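Aldehyde dehydrogenase (Burkholderia thailandensis, PDB 5J6B) binds NADPH and probably oxidises aldehydes to carboxylic acids with NADP+ as hydride acceptor. Local coordinates at residues D304-L309 against L373-G378; K312-T317 against K357-G362; L320-P325 against T330-M335. All coordinates share one frame; numbering follows the deposited sequence.

The three contacts follow one chain segment from a helix into the loop after it, and their chemistry changes along the way. Interactions 1 and 2 both pair helix 303-319 with the same sheet, through neighbouring antiparallel strands, 368-375 and 357-360; their centres lie about 10 Å apart. The first depends on one polar meeting of tyrosine and glutamate, the second on aliphatic side-chain groups without a cross-contact hydrogen bond. Interaction 3, nested in sequence inside the other two, uses no regular helix or strand and is held chiefly by backbone hydrogen bonds. All three are partly buried, but interaction 3 is far the most extensive and includes both buried prolines and an exposed lysine.

Interaction 1 (D304-L309 against L373-G378); sequences DVYDAL and LLEGVG
In the alpha/beta domain of this aldehyde dehydrogenase, Y306 near the start of helix 303-319 meets E375 at the end of strand 368-375, a polar clasp between a helix and the sheet beside it. The backbones stand well apart, 11.6 Å between Y306 CA and E375 CA, and two long side chains arriving from opposite directions bridge the gap. In Y306 the ring carbon CG lies anti to the backbone N (chi1 -174°), which sends the phenol out from the helix. The glutamate answers with a chain extended beyond CG, its carboxylate ending at the hydroxyl edge of the ring.

Y306 OH donates to E375 OE2 at 2.4 Å, a very short separation whose exact value is doubtful. The carboxylate plane is turned only 11° from that of the ring. OE2 sits near the ring plane on the CE1 side of the hydroxyl, 3.3 Å from Y306 CE1. The meeting is therefore edge-on, with no stacking of the two flat groups. Strand 392-398 packs against the pair: L395 touches both side chains, and R397 also touches the tyrosine.

The other carboxylate oxygen, E375 OE1, makes a salt bridge with R310, one helical turn beyond Y306. One glutamate thus engages two residues of the same helix, a phenol at OE2 and the guanidinium of R310 at the carboxylate, including its salt bridge through OE1, which limits rotation of the carboxylate. The nearby arginine would be expected to stabilise its negative form, consistent with a tyrosine that keeps its proton and donates it.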
ATOM      1  N   ASP A 304     -42.283   4.097   9.987  1.00 22.97           N
ATOM      2  CA  ASP A 304     -42.681   5.340   9.328  1.00 24.47           C
ATOM      3  C   ASP A 304     -42.946   5.160   7.835  1.00 31.01           C
ATOM      4  O   ASP A 304     -43.722   5.927   7.254  1.00 23.95           O
ATOM      5  CB  ASP A 304     -41.607   6.407   9.518  1.00 23.34           C
ATOM      6  CG  ASP A 304     -41.575   6.960  10.924  1.00 29.84           C
ATOM      7  OD1 ASP A 304     -42.414   6.549  11.746  1.00 23.31           O
ATOM      8  OD2 ASP A 304     -40.727   7.833  11.188  1.00 25.97           O
ATOM      9  N   VAL A 305     -42.288   4.199   7.186  1.00 24.55           N
ATOM     10  CA  VAL A 305     -42.474   3.965   5.759  1.00 26.28           C
ATOM     11  C   VAL A 305     -43.125   2.623   5.476  1.00 28.22           C
ATOM     12  O   VAL A 305     -43.323   2.282   4.303  1.00 23.29           O
ATOM     13  CB  VAL A 305     -41.149   4.083   4.982  1.00 23.35           C
ATOM     14  CG1 VAL A 305     -40.511   5.465   5.188  1.00 21.57           C
ATOM     15  CG2 VAL A 305     -40.182   2.969   5.395  1.00 22.29           C
ATOM     16  N   TYR A 306     -43.503   1.874   6.518  1.00 22.95           N
ATOM     17  CA  TYR A 306     -43.850   0.465   6.360  1.00 25.25           C
ATOM     18  C   TYR A 306     -45.069   0.282   5.464  1.00 26.99           C
ATOM     19  O   TYR A 306     -45.045  -0.523   4.526  1.00 22.67           O
ATOM     20  CB  TYR A 306     -44.101  -0.168   7.729  1.00 21.11           C
ATOM     21  CG  TYR A 306     -44.317  -1.658   7.663  1.00 26.56           C
ATOM     22  CD1 TYR A 306     -45.596  -2.195   7.507  1.00 26.87           C
ATOM     23  CD2 TYR A 306     -43.244  -2.534   7.746  1.00 22.87           C
ATOM     24  CE1 TYR A 306     -45.791  -3.565   7.442  1.00 25.09           C
ATOM     25  CE2 TYR A 306     -43.433  -3.909   7.683  1.00 24.33           C
ATOM     26  CZ  TYR A 306     -44.704  -4.418   7.530  1.00 24.03           C
ATOM     27  OH  TYR A 306     -44.891  -5.786   7.477  1.00 26.43           O
ATOM     28  N   ASP A 307     -46.152   1.006   5.751  1.00 25.60           N
ATOM     29  CA  ASP A 307     -47.389   0.805   5.001  1.00 29.17           C
ATOM     30  C   ASP A 307     -47.210   1.158   3.531  1.00 28.02           C
ATOM     31  O   ASP A 307     -47.697   0.437   2.650  1.00 27.62           O
ATOM     32  CB  ASP A 307     -48.522   1.629   5.608  1.00 28.31           C
ATOM     33  CG  ASP A 307     -48.924   1.155   6.986  1.00 38.80           C
ATOM     34  OD1 ASP A 307     -48.643  -0.012   7.342  1.00 39.49           O
ATOM     35  OD2 ASP A 307     -49.534   1.961   7.716  1.00 47.98           O
ATOM     36  N   ALA A 308     -46.511   2.261   3.242  1.00 28.72           N
ATOM     37  CA  ALA A 308     -46.303   2.640   1.846  1.00 29.02           C
ATOM     38  C   ALA A 308     -45.391   1.643   1.137  1.00 26.58           C
ATOM     39  O   ALA A 308     -45.665   1.242  -0.002  1.00 25.88           O
ATOM     40  CB  ALA A 308     -45.744   4.066   1.768  1.00 22.71           C
ATOM     41  N   LEU A 309     -44.312   1.214   1.804  1.00 23.66           N
ATOM     42  CA  LEU A 309     -43.410   0.219   1.223  1.00 23.55           C
ATOM     43  C   LEU A 309     -44.127  -1.097   0.970  1.00 23.64           C
ATOM     44  O   LEU A 309     -43.929  -1.731  -0.078  1.00 20.79           O
ATOM     45  CB  LEU A 309     -42.215  -0.021   2.150  1.00 27.33           C
ATOM     46  CG  LEU A 309     -41.203  -1.043   1.628  1.00 26.63           C
ATOM     47  CD1 LEU A 309     -40.172  -0.350   0.747  1.00 32.71           C
ATOM     48  CD2 LEU A 309     -40.520  -1.797   2.740  1.00 31.27           C
ATOM     49  N   LEU A 373     -44.144 -12.993  -1.192  1.00 19.44           N
ATOM     50  CA  LEU A 373     -43.852 -12.116  -0.065  1.00 19.19           C
ATOM     51  C   LEU A 373     -44.709 -12.536   1.120  1.00 25.11           C
ATOM     52  O   LEU A 373     -45.904 -12.805   0.962  1.00 23.61           O
ATOM     53  CB  LEU A 373     -44.121 -10.652  -0.424  1.00 18.96           C
ATOM     54  CG  LEU A 373     -43.784  -9.587   0.622  1.00 23.53           C
ATOM     55  CD1 LEU A 373     -42.273  -9.477   0.769  1.00 19.10           C
ATOM     56  CD2 LEU A 373     -44.381  -8.264   0.209  1.00 20.42           C
ATOM     57  N   LEU A 374     -44.098 -12.596   2.307  1.00 21.34           N
ATOM     58  CA  LEU A 374     -44.816 -12.976   3.514  1.00 22.04           C
ATOM     59  C   LEU A 374     -44.623 -11.926   4.596  1.00 20.74           C
ATOM     60  O   LEU A 374     -43.600 -11.236   4.647  1.00 20.61           O
ATOM     61  CB  LEU A 374     -44.364 -14.341   4.053  1.00 24.94           C
ATOM     62  CG  LEU A 374     -44.747 -15.552   3.194  1.00 24.62           C
ATOM     63  CD1 LEU A 374     -43.605 -15.928   2.289  1.00 24.35           C
ATOM     64  CD2 LEU A 374     -45.137 -16.715   4.078  1.00 23.74           C
ATOM     65  N   GLU A 375     -45.629 -11.816   5.454  1.00 26.06           N
ATOM     66  CA  GLU A 375     -45.560 -11.045   6.684  1.00 24.85           C
ATOM     67  C   GLU A 375     -45.750 -11.987   7.863  1.00 26.72           C
ATOM     68  O   GLU A 375     -46.327 -13.072   7.728  1.00 23.26           O
ATOM     69  CB  GLU A 375     -46.632  -9.955   6.734  1.00 28.58           C
ATOM     70  CG  GLU A 375     -46.268  -8.643   6.056  1.00 32.77           C
ATOM     71  CD  GLU A 375     -47.363  -7.597   6.250  1.00 38.22           C
ATOM     72  OE1 GLU A 375     -48.552  -7.977   6.196  1.00 38.47           O
ATOM     73  OE2 GLU A 375     -47.038  -6.410   6.476  1.00 35.84           O
ATOM     74  N   GLY A 376     -45.263 -11.555   9.025  1.00 24.39           N
ATOM     75  CA  GLY A 376     -45.522 -12.274  10.256  1.00 29.46           C
ATOM     76  C   GLY A 376     -44.813 -13.601  10.412  1.00 31.13           C
ATOM     77  O   GLY A 376     -45.276 -14.443  11.183  1.00 25.86           O
ATOM     78  N   VAL A 377     -43.701 -13.820   9.711  1.00 23.77           N
ATOM     79  CA  VAL A 377     -42.935 -15.050   9.895  1.00 30.64           C
ATOM     80  C   VAL A 377     -42.152 -14.950  11.197  1.00 30.59           C
ATOM     81  O   VAL A 377     -41.384 -14.003  11.396  1.00 27.14           O
ATOM     82  CB  VAL A 377     -41.996 -15.298   8.704  1.00 23.47           C
ATOM     83  CG1 VAL A 377     -41.034 -16.430   9.026  1.00 21.56           C
ATOM     84  CG2 VAL A 377     -42.797 -15.623   7.440  1.00 24.92           C
ATOM     85  N   GLY A 378     -42.333 -15.932  12.080  1.00 25.88           N
ATOM     86  CA  GLY A 378     -41.621 -15.918  13.348  1.00 34.17           C
ATOM     87  C   GLY A 378     -40.125 -16.103  13.173  1.00 30.57           C
ATOM     88  O   GLY A 378     -39.657 -16.795  12.267  1.00 23.31           O
TER

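Interaction 2 (K312-T317 against K357-G362); sequences KLIAKT and KIVAGG
I314 and V359 meet at about a right angle, the isoleucine of helix 303-319 laid across the valine of strand 357-360. The isoleucine presents one edge of its branched chain: CG1, anti to the carbonyl carbon (chi1 -70°), approaches V359 CG2 at 4.0 Å, and its terminal CD1 continues over V359 CB, also at 4.0 Å. The other branch turns to the backbone, where I314 CG2 comes to 3.6 Å from V359 O. A single side chain thus grips both the valine branch and its carbonyl, and the contact between them is entirely by van der Waals packing.

One helical turn later T317 meets the next strand residue. Its methyl CG2, anti to the backbone N, rests against A360 CB at 3.7 Å, so two small groups touch end to end where the CB of A360 is directed at the helix. The same threonine turns its hydroxyl back into its own helix: T317 OG1 donates to L313 O at 2.8 Å, from 37° above the carbonyl plane. That carbonyl also accepts T317 N, from the opposite face, and the pair of bonds holds the threonine so that its methyl is left for the alanine.

V359 and A360 both face L373 in a classic beta bulge, in which two consecutive residues of strand 357-360 stand opposite the single residue L373. The short helix and strand segments run at 71° to each other, 8.1 Å apart at closest approach. I314 also touches L373 of strand 368-375, while K312, L313 and K316 pack against V278 of helix 274-286; helix 303-319 packs beside helix 274-286, and both reach L373 of the sheet.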
ATOM      1  N   LYS A 312     -46.420  -0.911  -2.145  1.00 19.38           N
ATOM      2  CA  LYS A 312     -45.616  -0.886  -3.365  1.00 23.16           C
ATOM      3  C   LYS A 312     -44.921  -2.225  -3.605  1.00 27.65           C
ATOM      4  O   LYS A 312     -44.760  -2.657  -4.756  1.00 23.47           O
ATOM      5  CB  LYS A 312     -44.581   0.237  -3.294  1.00 17.98           C
ATOM      6  CG  LYS A 312     -45.124   1.651  -3.521  1.00 25.37           C
ATOM      7  CD  LYS A 312     -44.103   2.703  -2.985  1.00 23.96           C
ATOM      8  CE  LYS A 312     -44.676   4.120  -3.017  1.00 24.49           C
ATOM      9  NZ  LYS A 312     -45.094   4.522  -4.394  1.00 26.79           N
ATOM     10  N   LEU A 313     -44.489  -2.891  -2.532  1.00 18.71           N
ATOM     11  CA  LEU A 313     -43.749  -4.140  -2.694  1.00 21.78           C
ATOM     12  C   LEU A 313     -44.674  -5.276  -3.108  1.00 21.84           C
ATOM     13  O   LEU A 313     -44.312  -6.104  -3.954  1.00 23.32           O
ATOM     14  CB  LEU A 313     -43.014  -4.490  -1.399  1.00 25.31           C
ATOM     15  CG  LEU A 313     -41.926  -5.546  -1.550  1.00 29.90           C
ATOM     16  CD1 LEU A 313     -40.913  -5.110  -2.598  1.00 30.94           C
ATOM     17  CD2 LEU A 313     -41.256  -5.786  -0.218  1.00 26.52           C
ATOM     18  N   ILE A 314     -45.872  -5.326  -2.528  1.00 19.92           N
ATOM     19  CA  ILE A 314     -46.866  -6.299  -2.965  1.00 23.94           C
ATOM     20  C   ILE A 314     -47.169  -6.108  -4.445  1.00 24.11           C
ATOM     21  O   ILE A 314     -47.174  -7.069  -5.224  1.00 25.09           O
ATOM     22  CB  ILE A 314     -48.137  -6.192  -2.103  1.00 23.07           C
ATOM     23  CG1 ILE A 314     -47.850  -6.712  -0.686  1.00 24.90           C
ATOM     24  CG2 ILE A 314     -49.294  -6.958  -2.772  1.00 22.20           C
ATOM     25  CD1 ILE A 314     -48.870  -6.280   0.365  1.00 25.48           C
ATOM     26  N   ALA A 315     -47.402  -4.859  -4.860  1.00 21.92           N
ATOM     27  CA  ALA A 315     -47.703  -4.609  -6.265  1.00 22.92           C
ATOM     28  C   ALA A 315     -46.527  -4.987  -7.157  1.00 26.18           C
ATOM     29  O   ALA A 315     -46.712  -5.615  -8.209  1.00 22.66           O
ATOM     30  CB  ALA A 315     -48.087  -3.145  -6.473  1.00 23.31           C
ATOM     31  N   LYS A 316     -45.306  -4.626  -6.751  1.00 22.23           N
ATOM     32  CA  LYS A 316     -44.132  -4.966  -7.554  1.00 24.44           C
ATOM     33  C   LYS A 316     -43.937  -6.476  -7.631  1.00 23.83           C
ATOM     34  O   LYS A 316     -43.631  -7.016  -8.701  1.00 23.92           O
ATOM     35  CB  LYS A 316     -42.886  -4.301  -6.967  1.00 16.58           C
ATOM     36  CG  LYS A 316     -41.609  -4.539  -7.764  1.00 18.16           C
ATOM     37  CD  LYS A 316     -41.636  -3.797  -9.091  1.00 19.27           C
ATOM     38  CE  LYS A 316     -40.388  -4.103  -9.908  1.00 31.89           C
ATOM     39  NZ  LYS A 316     -40.437  -3.469 -11.249  1.00 26.01           N
ATOM     40  N   THR A 317     -44.098  -7.170  -6.499  1.00 18.44           N
ATOM     41  CA  THR A 317     -43.945  -8.623  -6.477  1.00 20.85           C
ATOM     42  C   THR A 317     -44.967  -9.289  -7.390  1.00 23.07           C
ATOM     43  O   THR A 317     -44.627 -10.189  -8.174  1.00 24.31           O
ATOM     44  CB  THR A 317     -44.072  -9.122  -5.028  1.00 18.03           C
ATOM     45  OG1 THR A 317     -43.016  -8.547  -4.249  1.00 22.09           O
ATOM     46  CG2 THR A 317     -43.973 -10.641  -4.941  1.00 18.28           C
ATOM     47  N   LYS A 357     -48.516 -14.891   7.017  1.00 25.92           N
ATOM     48  CA  LYS A 357     -49.487 -14.660   5.958  1.00 29.00           C
ATOM     49  C   LYS A 357     -48.750 -14.388   4.654  1.00 30.72           C
ATOM     50  O   LYS A 357     -47.821 -13.572   4.619  1.00 27.07           O
ATOM     51  CB  LYS A 357     -50.416 -13.491   6.295  1.00 34.29           C
ATOM     52  N   ILE A 358     -49.148 -15.084   3.595  1.00 27.38           N
ATOM     53  CA  ILE A 358     -48.659 -14.766   2.258  1.00 32.45           C
ATOM     54  C   ILE A 358     -49.422 -13.544   1.766  1.00 28.73           C
ATOM     55  O   ILE A 358     -50.654 -13.554   1.710  1.00 25.07           O
ATOM     56  CB  ILE A 358     -48.829 -15.959   1.307  1.00 32.97           C
ATOM     57  CG1 ILE A 358     -48.006 -17.145   1.811  1.00 29.41           C
ATOM     58  CG2 ILE A 358     -48.402 -15.581  -0.095  1.00 23.51           C
ATOM     59  CD1 ILE A 358     -48.425 -18.477   1.216  1.00 34.30           C
ATOM     60  N   VAL A 359     -48.698 -12.474   1.451  1.00 27.79           N
ATOM     61  CA  VAL A 359     -49.325 -11.234   1.000  1.00 24.73           C
ATOM     62  C   VAL A 359     -49.102 -10.970  -0.485  1.00 25.69           C
ATOM     63  O   VAL A 359     -49.726 -10.046  -1.035  1.00 24.68           O
ATOM     64  CB  VAL A 359     -48.865 -10.029   1.849  1.00 22.77           C
ATOM     65  CG1 VAL A 359     -49.282 -10.234   3.308  1.00 26.95           C
ATOM     66  CG2 VAL A 359     -47.359  -9.825   1.737  1.00 21.53           C
ATOM     67  N   ALA A 360     -48.268 -11.764  -1.156  1.00 23.11           N
ATOM     68  CA  ALA A 360     -48.119 -11.712  -2.604  1.00 25.08           C
ATOM     69  C   ALA A 360     -47.601 -13.063  -3.081  1.00 24.58           C
ATOM     70  O   ALA A 360     -46.716 -13.649  -2.452  1.00 26.77           O
ATOM     71  CB  ALA A 360     -47.165 -10.596  -3.052  1.00 20.69           C
ATOM     72  N   GLY A 361     -48.152 -13.554  -4.186  1.00 24.15           N
ATOM     73  CA  GLY A 361     -47.621 -14.768  -4.773  1.00 21.97           C
ATOM     74  C   GLY A 361     -48.002 -16.010  -3.996  1.00 26.36           C
ATOM     75  O   GLY A 361     -49.157 -16.155  -3.590  1.00 28.32           O
ATOM     76  N   GLY A 362     -47.056 -16.930  -3.798  1.00 22.94           N
ATOM     77  CA  GLY A 362     -47.294 -18.101  -2.975  1.00 24.99           C
ATOM     78  C   GLY A 362     -47.683 -19.375  -3.704  1.00 27.08           C
ATOM     79  O   GLY A 362     -47.685 -20.438  -3.073  1.00 30.41           O
TER

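Interaction 3 (L320-P325 against T330-M335)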
ATOM      1  N   LEU A 320     -44.205  -9.399 -11.294  1.00 20.82           N
ATOM      2  CA  LEU A 320     -43.071 -10.138 -11.845  1.00 20.93           C
ATOM      3  C   LEU A 320     -43.543 -11.343 -12.664  1.00 23.30           C
ATOM      4  O   LEU A 320     -44.264 -12.208 -12.159  1.00 23.78           O
ATOM      5  CB  LEU A 320     -42.148 -10.582 -10.715  1.00 18.98           C
ATOM      6  CG  LEU A 320     -41.535  -9.425  -9.926  1.00 21.53           C
ATOM      7  CD1 LEU A 320     -40.613  -9.958  -8.872  1.00 23.46           C
ATOM      8  CD2 LEU A 320     -40.795  -8.486 -10.861  1.00 26.08           C
ATOM      9  N   LYS A 321     -43.109 -11.414 -13.921  1.00 20.91           N
ATOM     10  CA  LYS A 321     -43.547 -12.477 -14.828  1.00 18.72           C
ATOM     11  C   LYS A 321     -42.770 -13.765 -14.558  1.00 22.53           C
ATOM     12  O   LYS A 321     -41.532 -13.772 -14.548  1.00 25.58           O
ATOM     13  CB  LYS A 321     -43.359 -12.030 -16.278  1.00 29.90           C
ATOM     14  CG  LYS A 321     -43.825 -13.030 -17.326  1.00 31.08           C
ATOM     15  CD  LYS A 321     -45.317 -12.918 -17.580  1.00 34.79           C
ATOM     16  CE  LYS A 321     -45.741 -13.823 -18.732  1.00 35.36           C
ATOM     17  NZ  LYS A 321     -45.484 -15.248 -18.405  1.00 35.92           N
ATOM     18  N   MET A 322     -43.499 -14.851 -14.323  1.00 21.14           N
ATOM     19  CA  MET A 322     -42.931 -16.181 -14.154  1.00 20.29           C
ATOM     20  C   MET A 322     -43.154 -16.986 -15.433  1.00 22.30           C
ATOM     21  O   MET A 322     -44.212 -16.880 -16.059  1.00 23.27           O
ATOM     22  CB  MET A 322     -43.584 -16.883 -12.960  1.00 25.20           C
ATOM     23  CG  MET A 322     -42.992 -18.228 -12.599  1.00 28.28           C
ATOM     24  SD  MET A 322     -43.797 -19.030 -11.179  1.00 31.30           S
ATOM     25  CE  MET A 322     -45.492 -19.149 -11.740  1.00 39.68           C
ATOM     26  N   GLY A 323     -42.164 -17.782 -15.826  1.00 21.09           N
ATOM     27  CA  GLY A 323     -42.379 -18.621 -17.008  1.00 28.05           C
ATOM     28  C   GLY A 323     -41.067 -19.141 -17.582  1.00 20.20           C
ATOM     29  O   GLY A 323     -40.074 -19.290 -16.866  1.00 24.36           O
ATOM     30  N   ASP A 324     -41.106 -19.433 -18.876  1.00 22.25           N
ATOM     31  CA  ASP A 324     -39.962 -19.987 -19.591  1.00 21.81           C
ATOM     32  C   ASP A 324     -38.799 -19.000 -19.526  1.00 19.45           C
ATOM     33  O   ASP A 324     -38.950 -17.852 -19.962  1.00 19.12           O
ATOM     34  CB  ASP A 324     -40.352 -20.281 -21.046  1.00 21.18           C
ATOM     35  CG  ASP A 324     -39.334 -21.163 -21.778  1.00 22.42           C
ATOM     36  OD1 ASP A 324     -38.146 -21.151 -21.396  1.00 20.69           O
ATOM     37  OD2 ASP A 324     -39.721 -21.857 -22.758  1.00 22.18           O
ATOM     38  N   PRO A 325     -37.642 -19.396 -18.988  1.00 18.99           N
ATOM     39  CA  PRO A 325     -36.490 -18.475 -18.952  1.00 24.75           C
ATOM     40  C   PRO A 325     -35.970 -18.089 -20.334  1.00 18.06           C
ATOM     41  O   PRO A 325     -35.268 -17.077 -20.458  1.00 23.34           O
ATOM     42  CB  PRO A 325     -35.441 -19.257 -18.154  1.00 21.30           C
ATOM     43  CG  PRO A 325     -35.791 -20.689 -18.380  1.00 23.80           C
ATOM     44  CD  PRO A 325     -37.304 -20.736 -18.470  1.00 22.16           C
ATOM     45  N   THR A 330     -39.602 -13.132 -19.115  1.00 23.88           N
ATOM     46  CA  THR A 330     -39.586 -13.860 -17.847  1.00 19.42           C
ATOM     47  C   THR A 330     -38.564 -13.259 -16.887  1.00 22.65           C
ATOM     48  O   THR A 330     -37.405 -13.033 -17.248  1.00 21.88           O
ATOM     49  CB  THR A 330     -39.289 -15.345 -18.080  1.00 17.87           C
ATOM     50  OG1 THR A 330     -40.403 -15.952 -18.744  1.00 22.03           O
ATOM     51  CG2 THR A 330     -39.048 -16.082 -16.740  1.00 18.98           C
ATOM     52  N   PHE A 331     -38.996 -12.992 -15.653  1.00 21.94           N
ATOM     53  CA  PHE A 331     -38.064 -12.644 -14.589  1.00 17.70           C
ATOM     54  C   PHE A 331     -37.872 -13.770 -13.583  1.00 20.18           C
ATOM     55  O   PHE A 331     -36.775 -13.924 -13.040  1.00 19.93           O
ATOM     56  CB  PHE A 331     -38.540 -11.385 -13.850  1.00 27.39           C
ATOM     57  CG  PHE A 331     -37.521 -10.815 -12.883  1.00 33.05           C
ATOM     58  CD1 PHE A 331     -36.305 -10.332 -13.343  1.00 37.16           C
ATOM     59  CD2 PHE A 331     -37.784 -10.756 -11.519  1.00 29.37           C
ATOM     60  CE1 PHE A 331     -35.367  -9.803 -12.458  1.00 37.41           C
ATOM     61  CE2 PHE A 331     -36.854 -10.227 -10.635  1.00 27.12           C
ATOM     62  CZ  PHE A 331     -35.650  -9.752 -11.102  1.00 29.81           C
ATOM     63  N   VAL A 332     -38.908 -14.566 -13.339  1.00 20.15           N
ATOM     64  CA  VAL A 332     -38.863 -15.674 -12.393  1.00 20.94           C
ATOM     65  C   VAL A 332     -38.902 -16.964 -13.198  1.00 22.73           C
ATOM     66  O   VAL A 332     -39.958 -17.350 -13.712  1.00 23.41           O
ATOM     67  CB  VAL A 332     -40.020 -15.617 -11.387  1.00 18.43           C
ATOM     68  CG1 VAL A 332     -39.938 -16.805 -10.420  1.00 17.74           C
ATOM     69  CG2 VAL A 332     -40.026 -14.268 -10.638  1.00 16.89           C
ATOM     70  N   GLY A 333     -37.753 -17.626 -13.317  1.00 17.26           N
ATOM     71  CA  GLY A 333     -37.677 -18.902 -13.989  1.00 22.05           C
ATOM     72  C   GLY A 333     -37.875 -20.029 -12.998  1.00 21.08           C
ATOM     73  O   GLY A 333     -38.194 -19.795 -11.828  1.00 19.02           O
ATOM     74  N   PRO A 334     -37.674 -21.269 -13.436  1.00 18.93           N
ATOM     75  CA  PRO A 334     -37.822 -22.400 -12.515  1.00 19.49           C
ATOM     76  C   PRO A 334     -36.724 -22.389 -11.469  1.00 24.10           C
ATOM     77  O   PRO A 334     -35.605 -21.924 -11.712  1.00 21.01           O
ATOM     78  CB  PRO A 334     -37.685 -23.623 -13.433  1.00 20.51           C
ATOM     79  CG  PRO A 334     -36.725 -23.144 -14.472  1.00 20.48           C
ATOM     80  CD  PRO A 334     -37.158 -21.705 -14.747  1.00 19.11           C
ATOM     81  N   MET A 335     -37.063 -22.899 -10.286  1.00 24.34           N
ATOM     82  CA  MET A 335     -36.035 -23.302  -9.345  1.00 26.11           C
ATOM     83  C   MET A 335     -35.311 -24.529  -9.888  1.00 19.45           C
ATOM     84  O   MET A 335     -35.807 -25.224 -10.776  1.00 21.01           O
ATOM     85  CB  MET A 335     -36.646 -23.581  -7.973  1.00 19.38           C
ATOM     86  CG  MET A 335     -37.040 -22.295  -7.232  1.00 22.74           C
ATOM     87  SD  MET A 335     -37.881 -22.657  -5.672  1.00 24.65           S
ATOM     88  CE  MET A 335     -36.527 -23.297  -4.689  1.00 21.86           C
TER
HETATM   89  O   HOH W   1     -42.796 -15.659 -19.447  1.00 24.49           O
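K321 and V332 mark the tight side of this contact, where backbone bonds sew the two loop segments together. The carbonyl of K321 accepts two successive amides: V332 N at 3.0 Å in a nearly straight bond (169° at the hydrogen), and F331 N at 2.9 Å in a more bent one. V332 O in turn accepts G323 N, and M322 CA lies 3.2 Å from that same oxygen as a weak CA-H...O contact. Packing follows at both ends. L320 and F331 lie side by side, pointing the same way, with L320 CD2 against F331 CD2 at 3.8 Å, and Y286 of helix 274-286 touches both. P325 and P334 cross at about a right angle, P325 CD and P334 CD in contact at 3.8 Å.

This pattern is a single parallel beta bridge between M322 and V332, set in the connection between helix 303-319 and helix 338-353; the chain loops round through four residues and returns to run alongside itself in the same direction. T330 closes the turn with its hydroxyl, which is anti to the carbonyl carbon: T330 OG1 donates to D324 O at 2.7 Å, approaching from well above the carbonyl plane. T330 CG2 meanwhile comes to 3.4 Å from G323 O.

The looser side belongs to K321, whose exposed chain loops over the outer surface and curls back, K321 NZ donating to M322 O at 3.1 Å. One water accepts from that ammonium and donates to T330 OG1 at a separation so short that its exact value is doubtful. The thioether end of M322 leads away from V332, toward M368 and E370 of strand 368-375.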